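Local coordinates for E3 ubiquitin-protein ligase HERC2 (Homo sapiens, PDB 4L1M) that belongs to the HECT-type E3 ubiquitin ligases and probably uses this RCC1-like beta-propeller domain to bind partner proteins, at residues L110-V118 against G152-C160; G278-G286 against H298-L308. All blocks are in the same frame, centred on the assembly; numbering follows the deposited sequence.

Interaction 1 (L110-V118 against G152-C160); sequences LALAATGEV and GKHVVHIAC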
loop_
_atom_site.group_PDB
_atom_site.type_symbol
_atom_site.label_atom_id
_atom_site.label_comp_id
_atom_site.label_asym_id
_atom_site.label_seq_id
_atom_site.Cartn_x
_atom_site.Cartn_y
_atom_site.Cartn_z
ATOM N N LEU A 110 -3.301 -7.094 -8.239
ATOM C CA LEU A 110 -3.521 -8.425 -7.690
ATOM C C LEU A 110 -4.868 -8.509 -6.965
ATOM O O LEU A 110 -5.329 -7.537 -6.369
ATOM C CB LEU A 110 -2.447 -8.752 -6.671
ATOM C CG LEU A 110 -1.021 -8.748 -7.155
ATOM C CD1 LEU A 110 -0.125 -9.150 -5.994
ATOM C CD2 LEU A 110 -0.812 -9.707 -8.304
ATOM N N ALA A 111 -5.462 -9.693 -6.998
ATOM C CA ALA A 111 -6.660 -9.956 -6.262
ATOM C C ALA A 111 -6.573 -11.324 -5.618
ATOM O O ALA A 111 -6.061 -12.260 -6.226
ATOM C CB ALA A 111 -7.853 -9.881 -7.185
ATOM N N LEU A 112 -7.103 -11.442 -4.397
ATOM C CA LEU A 112 -7.006 -12.667 -3.602
ATOM C C LEU A 112 -8.394 -13.178 -3.244
ATOM O O LEU A 112 -9.188 -12.458 -2.668
ATOM C CB LEU A 112 -6.232 -12.395 -2.303
ATOM C CG LEU A 112 -6.158 -13.552 -1.293
ATOM C CD1 LEU A 112 -5.549 -14.795 -1.921
ATOM C CD2 LEU A 112 -5.342 -13.173 -0.081
ATOM N N ALA A 113 -8.647 -14.439 -3.568
ATOM C CA ALA A 113 -9.923 -15.096 -3.288
ATOM C C ALA A 113 -9.946 -15.712 -1.891
ATOM O O ALA A 113 -8.907 -16.054 -1.324
ATOM C CB ALA A 113 -10.200 -16.172 -4.335
ATOM N N ALA A 114 -11.145 -15.852 -1.349
ATOM C CA ALA A 114 -11.347 -16.494 -0.061
ATOM C C ALA A 114 -10.743 -17.895 -0.053
ATOM O O ALA A 114 -10.142 -18.318 0.938
ATOM C CB ALA A 114 -12.835 -16.575 0.245
ATOM N N THR A 115 -10.897 -18.606 -1.165
ATOM C CA THR A 115 -10.351 -19.952 -1.300
ATOM C C THR A 115 -8.824 -19.992 -1.476
ATOM O O THR A 115 -8.255 -21.061 -1.502
ATOM C CB THR A 115 -11.050 -20.716 -2.458
ATOM O OG1 THR A 115 -11.178 -19.865 -3.603
ATOM C CG2 THR A 115 -12.465 -21.183 -2.040
ATOM N N GLY A 116 -8.153 -18.848 -1.600
ATOM C CA GLY A 116 -6.690 -18.828 -1.707
ATOM C C GLY A 116 -6.067 -18.524 -3.070
ATOM O O GLY A 116 -4.866 -18.267 -3.142
ATOM N N GLU A 117 -6.848 -18.583 -4.151
ATOM C CA GLU A 117 -6.323 -18.297 -5.494
ATOM C C GLU A 117 -5.959 -16.825 -5.642
ATOM O O GLU A 117 -6.716 -15.933 -5.204
ATOM C CB GLU A 117 -7.329 -18.648 -6.604
ATOM C CG GLU A 117 -7.703 -20.107 -6.718
ATOM C CD GLU A 117 -9.014 -20.402 -6.012
ATOM O OE1 GLU A 117 -9.179 -19.971 -4.838
ATOM O OE2 GLU A 117 -9.884 -21.056 -6.634
ATOM N N VAL A 118 -4.819 -16.573 -6.294
ATOM C CA VAL A 118 -4.344 -15.203 -6.569
ATOM C C VAL A 118 -4.478 -14.905 -8.059
ATOM O O VAL A 118 -4.124 -15.743 -8.890
ATOM C CB VAL A 118 -2.877 -15.033 -6.168
ATOM C CG1 VAL A 118 -2.422 -13.604 -6.384
ATOM C CG2 VAL A 118 -2.677 -15.418 -4.719
ATOM N N GLY A 152 -1.666 -24.249 5.243
ATOM C CA GLY A 152 -0.751 -23.169 5.628
ATOM C C GLY A 152 0.073 -22.599 4.476
ATOM O O GLY A 152 0.715 -21.545 4.614
ATOM N N LYS A 153 0.065 -23.287 3.335
ATOM C CA LYS A 153 0.667 -22.757 2.118
ATOM C C LYS A 153 -0.307 -21.861 1.316
ATOM O O LYS A 153 0.008 -21.470 0.206
ATOM C CB LYS A 153 1.164 -23.910 1.246
ATOM C CG LYS A 153 2.198 -24.801 1.937
ATOM N N HIS A 154 -1.479 -21.549 1.879
ATOM C CA HIS A 154 -2.435 -20.634 1.245
ATOM C C HIS A 154 -1.984 -19.200 1.441
ATOM O O HIS A 154 -1.535 -18.834 2.511
ATOM C CB HIS A 154 -3.855 -20.790 1.818
ATOM C CG HIS A 154 -4.656 -21.872 1.162
ATOM N ND1 HIS A 154 -4.985 -23.051 1.800
ATOM C CD2 HIS A 154 -5.190 -21.958 -0.082
ATOM C CE1 HIS A 154 -5.689 -23.815 0.982
ATOM N NE2 HIS A 154 -5.828 -23.175 -0.166
ATOM N N VAL A 155 -2.142 -18.394 0.403
ATOM C CA VAL A 155 -1.802 -16.977 0.462
ATOM C C VAL A 155 -2.850 -16.237 1.287
ATOM O O VAL A 155 -4.041 -16.438 1.088
ATOM C CB VAL A 155 -1.763 -16.364 -0.950
ATOM C CG1 VAL A 155 -1.605 -14.854 -0.887
ATOM C CG2 VAL A 155 -0.651 -16.997 -1.754
ATOM N N VAL A 156 -2.404 -15.363 2.182
ATOM C CA VAL A 156 -3.312 -14.530 2.965
ATOM C C VAL A 156 -3.075 -13.033 2.832
ATOM O O VAL A 156 -3.894 -12.269 3.278
ATOM C CB VAL A 156 -3.264 -14.895 4.456
ATOM C CG1 VAL A 156 -3.748 -16.331 4.662
ATOM C CG2 VAL A 156 -1.858 -14.709 5.037
ATOM N N HIS A 157 -1.950 -12.606 2.277
ATOM C CA HIS A 157 -1.710 -11.197 2.017
ATOM C C HIS A 157 -1.107 -10.996 0.625
ATOM O O HIS A 157 -0.416 -11.860 0.124
ATOM C CB HIS A 157 -0.810 -10.611 3.080
ATOM C CG HIS A 157 -0.912 -9.127 3.170
ATOM N ND1 HIS A 157 -0.077 -8.250 2.496
ATOM C CD2 HIS A 157 -1.813 -8.360 3.822
ATOM C CE1 HIS A 157 -0.454 -7.007 2.756
ATOM N NE2 HIS A 157 -1.507 -7.049 3.557
ATOM N N ILE A 158 -1.412 -9.868 -0.001
ATOM C CA ILE A 158 -0.855 -9.528 -1.307
ATOM C C ILE A 158 -0.395 -8.058 -1.365
ATOM O O ILE A 158 -0.914 -7.191 -0.643
ATOM C CB ILE A 158 -1.853 -9.768 -2.448
ATOM C CG1 ILE A 158 -3.209 -9.169 -2.119
ATOM C CG2 ILE A 158 -1.974 -11.248 -2.722
ATOM C CD1 ILE A 158 -4.147 -9.069 -3.309
ATOM N N ALA A 159 0.596 -7.791 -2.205
ATOM C CA ALA A 159 1.138 -6.462 -2.285
ATOM C C ALA A 159 1.738 -6.251 -3.647
ATOM O O ALA A 159 2.207 -7.189 -4.258
ATOM C CB ALA A 159 2.188 -6.267 -1.211
ATOM N N CYS A 160 1.744 -4.997 -4.097
ATOM C CA CYS A 160 2.388 -4.611 -5.325
ATOM C C CYS A 160 3.405 -3.499 -5.108
ATOM O O CYS A 160 3.210 -2.593 -4.278
ATOM C CB CYS A 160 1.357 -4.091 -6.302
ATOM S SG CYS A 160 0.194 -5.327 -6.880
#
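The imidazole ring of His154 sits by the type I turn Ala113-Gly116, at the end of strand 110-113. Thr115 O and Gly116 CA approach the ring obliquely. Gly116 CA lies 3.8 Å from His154 CD2. Thr115 O comes within 3.5 Å of His154 NE2, at an angle too poor for a hydrogen bond; ND1 of the same ring is hydrogen-bonded to Ala151 O. The contact joins two neighbouring blades of an RCC1-like beta-propeller. Strand 110-113 belongs to one four-stranded sheet, and strand 155-160 is an outermost strand of another. The two run antiparallel at 173°, with their axes 7.5 Å apart. No hydrogen bond crosses, so the sheets meet through apolar side chains. With CG anti to the backbone N (chi1 174°), Leu112 reaches strand 155-160 with both methyls: CD1 meets Val155 CG1, and CD2 lies 3.7 Å from Val156 C. Val118 crosses Val155 at about a right angle, CG2 to CG2 at 3.9 Å. Phe146 touches both valines from a loop. Ile158 sends CD1 to the backbone of strand 110-113, 3.6 Å from Leu110 O. At the far end, Leu110 CG rests 3.6 Å from the sulfur SG of Cys160, while CD1 of the same leucine lies 3.5 Å from Ala159 O.

Interaction 2 (G278-G286 against H298-L308); sequences GQVYSWGKG and HVRYPKLLEGL. With SO4 (sulfate ion), chain F.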
loop_
_atom_site.group_PDB
_atom_site.type_symbol
_atom_site.label_atom_id
_atom_site.label_comp_id
_atom_site.label_asym_id
_atom_site.label_seq_id
_atom_site.Cartn_x
_atom_site.Cartn_y
_atom_site.Cartn_z
ATOM N N GLY A 278 0.378 2.267 18.345
ATOM C CA GLY A 278 -0.096 3.402 17.567
ATOM C C GLY A 278 0.890 4.509 17.280
ATOM O O GLY A 278 0.498 5.609 16.874
ATOM N N GLN A 279 2.164 4.228 17.466
ATOM C CA GLN A 279 3.189 5.167 17.064
ATOM C C GLN A 279 3.602 4.924 15.620
ATOM O O GLN A 279 3.524 3.800 15.122
ATOM C CB GLN A 279 4.384 5.057 17.981
ATOM C CG GLN A 279 4.068 5.427 19.404
ATOM C CD GLN A 279 5.368 5.664 20.135
ATOM O OE1 GLN A 279 6.297 4.854 20.047
ATOM N NE2 GLN A 279 5.476 6.808 20.800
ATOM N N VAL A 280 4.042 5.994 14.962
ATOM C CA VAL A 280 4.419 5.975 13.529
ATOM C C VAL A 280 5.838 6.460 13.347
ATOM O O VAL A 280 6.239 7.459 13.948
ATOM C CB VAL A 280 3.534 6.925 12.708
ATOM C CG1 VAL A 280 3.839 6.790 11.234
ATOM C CG2 VAL A 280 2.058 6.642 12.971
ATOM N N TYR A 281 6.617 5.745 12.541
ATOM C CA TYR A 281 7.960 6.179 12.221
ATOM C C TYR A 281 8.036 6.350 10.747
ATOM O O TYR A 281 7.516 5.533 9.996
ATOM C CB TYR A 281 8.993 5.163 12.695
ATOM C CG TYR A 281 9.099 5.059 14.207
ATOM C CD1 TYR A 281 8.084 4.450 14.950
ATOM C CD2 TYR A 281 10.217 5.552 14.897
ATOM C CE1 TYR A 281 8.164 4.339 16.320
ATOM C CE2 TYR A 281 10.302 5.447 16.278
ATOM C CZ TYR A 281 9.272 4.847 16.985
ATOM O OH TYR A 281 9.326 4.731 18.341
ATOM N N SER A 282 8.691 7.415 10.308
ATOM C CA SER A 282 8.946 7.603 8.869
ATOM C C SER A 282 10.410 7.929 8.649
ATOM O O SER A 282 11.064 8.549 9.496
ATOM C CB SER A 282 8.067 8.713 8.293
ATOM O OG SER A 282 8.393 9.968 8.865
ATOM N N TRP A 283 10.919 7.485 7.511
ATOM C CA TRP A 283 12.295 7.754 7.122
ATOM C C TRP A 283 12.439 7.585 5.614
ATOM O O TRP A 283 11.523 7.073 4.941
ATOM C CB TRP A 283 13.235 6.849 7.886
ATOM C CG TRP A 283 13.110 5.413 7.557
ATOM C CD1 TRP A 283 13.924 4.706 6.737
ATOM C CD2 TRP A 283 12.171 4.470 8.101
ATOM N NE1 TRP A 283 13.546 3.384 6.702
ATOM C CE2 TRP A 283 12.461 3.214 7.522
ATOM C CE3 TRP A 283 11.108 4.562 8.997
ATOM C CZ2 TRP A 283 11.710 2.058 7.803
ATOM C CZ3 TRP A 283 10.353 3.408 9.262
ATOM C CH2 TRP A 283 10.667 2.180 8.666
ATOM N N GLY A 284 13.557 8.082 5.072
ATOM C CA GLY A 284 13.778 8.137 3.624
ATOM C C GLY A 284 13.869 9.552 3.072
ATOM O O GLY A 284 14.349 10.459 3.753
ATOM N N LYS A 285 13.424 9.738 1.832
ATOM C CA LYS A 285 13.565 11.015 1.137
ATOM C C LYS A 285 12.649 12.093 1.731
ATOM O O LYS A 285 11.478 11.816 2.057
ATOM C CB LYS A 285 13.202 10.817 -0.315
ATOM C CG LYS A 285 13.537 11.966 -1.252
ATOM C CD LYS A 285 13.275 11.567 -2.694
ATOM C CE LYS A 285 13.639 12.706 -3.634
ATOM N NZ LYS A 285 13.239 12.450 -5.050
ATOM N N GLY A 286 13.169 13.310 1.840
ATOM C CA GLY A 286 12.529 14.369 2.584
ATOM C C GLY A 286 11.814 15.404 1.734
ATOM O O GLY A 286 11.063 16.217 2.261
ATOM N N HIS A 298 16.490 14.633 4.199
ATOM C CA HIS A 298 16.397 13.176 4.149
ATOM C C HIS A 298 16.682 12.673 5.551
ATOM O O HIS A 298 17.469 13.271 6.276
ATOM C CB HIS A 298 17.420 12.580 3.187
ATOM C CG HIS A 298 17.429 13.227 1.838
ATOM N ND1 HIS A 298 16.282 13.479 1.137
ATOM C CD2 HIS A 298 18.447 13.674 1.066
ATOM C CE1 HIS A 298 16.581 14.048 -0.013
ATOM N NE2 HIS A 298 17.892 14.182 -0.079
ATOM N N VAL A 299 16.042 11.581 5.933
ATOM C CA VAL A 299 16.208 11.002 7.244
ATOM C C VAL A 299 16.595 9.555 7.033
ATOM O O VAL A 299 15.838 8.803 6.437
ATOM C CB VAL A 299 14.899 11.104 8.056
ATOM C CG1 VAL A 299 14.989 10.294 9.348
ATOM C CG2 VAL A 299 14.561 12.578 8.338
ATOM N N ARG A 300 17.764 9.173 7.539
ATOM C CA ARG A 300 18.367 7.909 7.155
ATOM C C ARG A 300 18.238 6.795 8.184
ATOM O O ARG A 300 18.675 5.674 7.951
ATOM C CB ARG A 300 19.807 8.151 6.765
ATOM C CG ARG A 300 19.897 9.101 5.583
ATOM C CD ARG A 300 21.328 9.419 5.189
ATOM N NE ARG A 300 21.299 10.464 4.190
ATOM C CZ ARG A 300 21.215 10.261 2.875
ATOM N NH1 ARG A 300 21.199 9.033 2.354
ATOM N NH2 ARG A 300 21.153 11.297 2.070
ATOM N N TYR A 301 17.600 7.108 9.312
ATOM C CA TYR A 301 17.150 6.109 10.269
ATOM C C TYR A 301 15.717 6.396 10.659
ATOM O O TYR A 301 15.322 7.542 10.712
ATOM C CB TYR A 301 17.993 6.172 11.503
ATOM C CG TYR A 301 19.459 5.920 11.267
ATOM C CD1 TYR A 301 19.977 4.616 11.235
ATOM C CD2 TYR A 301 20.346 6.976 11.143
ATOM C CE1 TYR A 301 21.339 4.390 11.082
ATOM C CE2 TYR A 301 21.698 6.747 10.982
ATOM C CZ TYR A 301 22.184 5.458 10.951
ATOM O OH TYR A 301 23.522 5.248 10.770
ATOM N N PRO A 302 14.937 5.361 10.973
ATOM C CA PRO A 302 13.551 5.563 11.399
ATOM C C PRO A 302 13.420 6.614 12.474
ATOM O O PRO A 302 14.152 6.580 13.432
ATOM C CB PRO A 302 13.168 4.197 11.971
ATOM C CG PRO A 302 13.990 3.245 11.173
ATOM C CD PRO A 302 15.325 3.953 11.095
ATOM N N LYS A 303 12.508 7.549 12.289
ATOM C CA LYS A 303 12.344 8.655 13.216
ATOM C C LYS A 303 10.873 8.759 13.616
ATOM O O LYS A 303 9.992 8.693 12.760
ATOM C CB LYS A 303 12.796 9.942 12.567
ATOM C CG LYS A 303 12.621 11.173 13.419
ATOM C CD LYS A 303 12.956 12.418 12.625
ATOM C CE LYS A 303 13.634 13.472 13.475
ATOM N NZ LYS A 303 12.689 14.089 14.437
ATOM N N LEU A 304 10.623 8.871 14.919
ATOM C CA LEU A 304 9.282 8.982 15.428
ATOM C C LEU A 304 8.619 10.238 14.890
ATOM O O LEU A 304 9.183 11.329 14.956
ATOM C CB LEU A 304 9.292 9.011 16.982
ATOM C CG LEU A 304 7.931 9.138 17.710
ATOM C CD1 LEU A 304 6.991 8.007 17.344
ATOM C CD2 LEU A 304 8.117 9.173 19.216
ATOM N N LEU A 305 7.397 10.079 14.397
ATOM C CA LEU A 305 6.617 11.196 13.852
ATOM C C LEU A 305 5.891 11.935 14.988
ATOM O O LEU A 305 4.806 11.544 15.410
ATOM C CB LEU A 305 5.657 10.647 12.800
ATOM C CG LEU A 305 4.975 11.620 11.856
ATOM C CD1 LEU A 305 5.980 12.496 11.148
ATOM C CD2 LEU A 305 4.172 10.856 10.827
ATOM N N GLU A 306 6.527 12.990 15.500
ATOM C CA GLU A 306 6.090 13.651 16.746
ATOM C C GLU A 306 4.678 14.244 16.631
ATOM O O GLU A 306 3.904 14.217 17.588
ATOM C CB GLU A 306 7.094 14.732 17.217
ATOM C CG GLU A 306 8.433 14.218 17.798
ATOM C CD GLU A 306 9.314 15.316 18.427
ATOM N N GLY A 307 4.324 14.736 15.451
ATOM C CA GLY A 307 2.996 15.332 15.251
ATOM C C GLY A 307 1.796 14.429 15.563
ATOM O O GLY A 307 0.689 14.917 15.683
ATOM N N LEU A 308 2.024 13.113 15.646
ATOM C CA LEU A 308 0.981 12.137 15.964
ATOM C C LEU A 308 1.093 11.520 17.371
ATOM O O LEU A 308 0.218 10.757 17.763
ATOM C CB LEU A 308 0.970 11.017 14.919
ATOM C CG LEU A 308 0.727 11.430 13.462
ATOM C CD1 LEU A 308 0.826 10.232 12.517
ATOM C CD2 LEU A 308 -0.619 12.111 13.271
HETATM S S SO4 F . 9.934 11.714 -6.282
HETATM O O1 SO4 F . 8.514 11.449 -6.046
HETATM O O2 SO4 F . 10.133 11.801 -7.751
HETATM O O3 SO4 F . 10.393 12.976 -5.664
HETATM O O4 SO4 F . 10.702 10.617 -5.650
#
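Strand 280-284 pairs antiparallel with 302-304 and then with Val299, and a beta bulge shifts the register by two between Ser282 and Gly284. This is the outer edge of a four-stranded propeller blade in the RCC1-like domain. The chain turns a corner at Tyr301. Ser282 and Lys303 exchange two backbone bonds. The one from Lys303 N is long, 3.3 Å to Ser282 O, and reaches it from above the carbonyl plane. Gly284 and Val299 also exchange two, both in the carbonyl plane. Leu305 N adds a bond of 2.9 Å to Val280 O.

Pro302 sits over one face of the Trp283 indole. Its CG is 3.8 Å from the centroid of the six-membered ring, a CH-pi contact only 12° off the normal. Trp283 CG stands between its own backbone N and carbonyl carbon (chi1 66°), which brings the indole face against the proline. Leu304 covers one face of the Tyr281 ring with CA and, offset toward the rim, CD1. Val280 and Leu305 lie side by side, pointing the same way, and Val280 CG2 meets Leu308 CD1 at 3.8 Å. Trp335 and Pro354 of the next blade touch Leu305 and Leu308.

Lys285 extends past the ring of His298, and its NZ is hydrogen-bonded to O3 of a sulfate, probably from the crystallisation liquor, and weakly to O4. Arg290 and Ser268 also bind the ion. His298 ND1 accepts a bond from Gly286 N at 3.2 Å, with the donor in the ring plane.

In the fold
The two contacts lie on opposite sides of the chain's centre, in different blades of one propeller. Their centres are 30 Å apart, the nearest atoms about 15 Å, and they do not touch. Interaction 1 closes before interaction 2 opens along the chain. Interaction 1 joins two sheets, one containing strand 108-113 and the next starting with 155-160. Interaction 2 is mainly within one sheet, where strand 280-284 pairs with its outer neighbour 302-304. One thus shows how blades pack against each other, and the other how a blade's outer edge is built. These are the two levels at which a propeller is assembled.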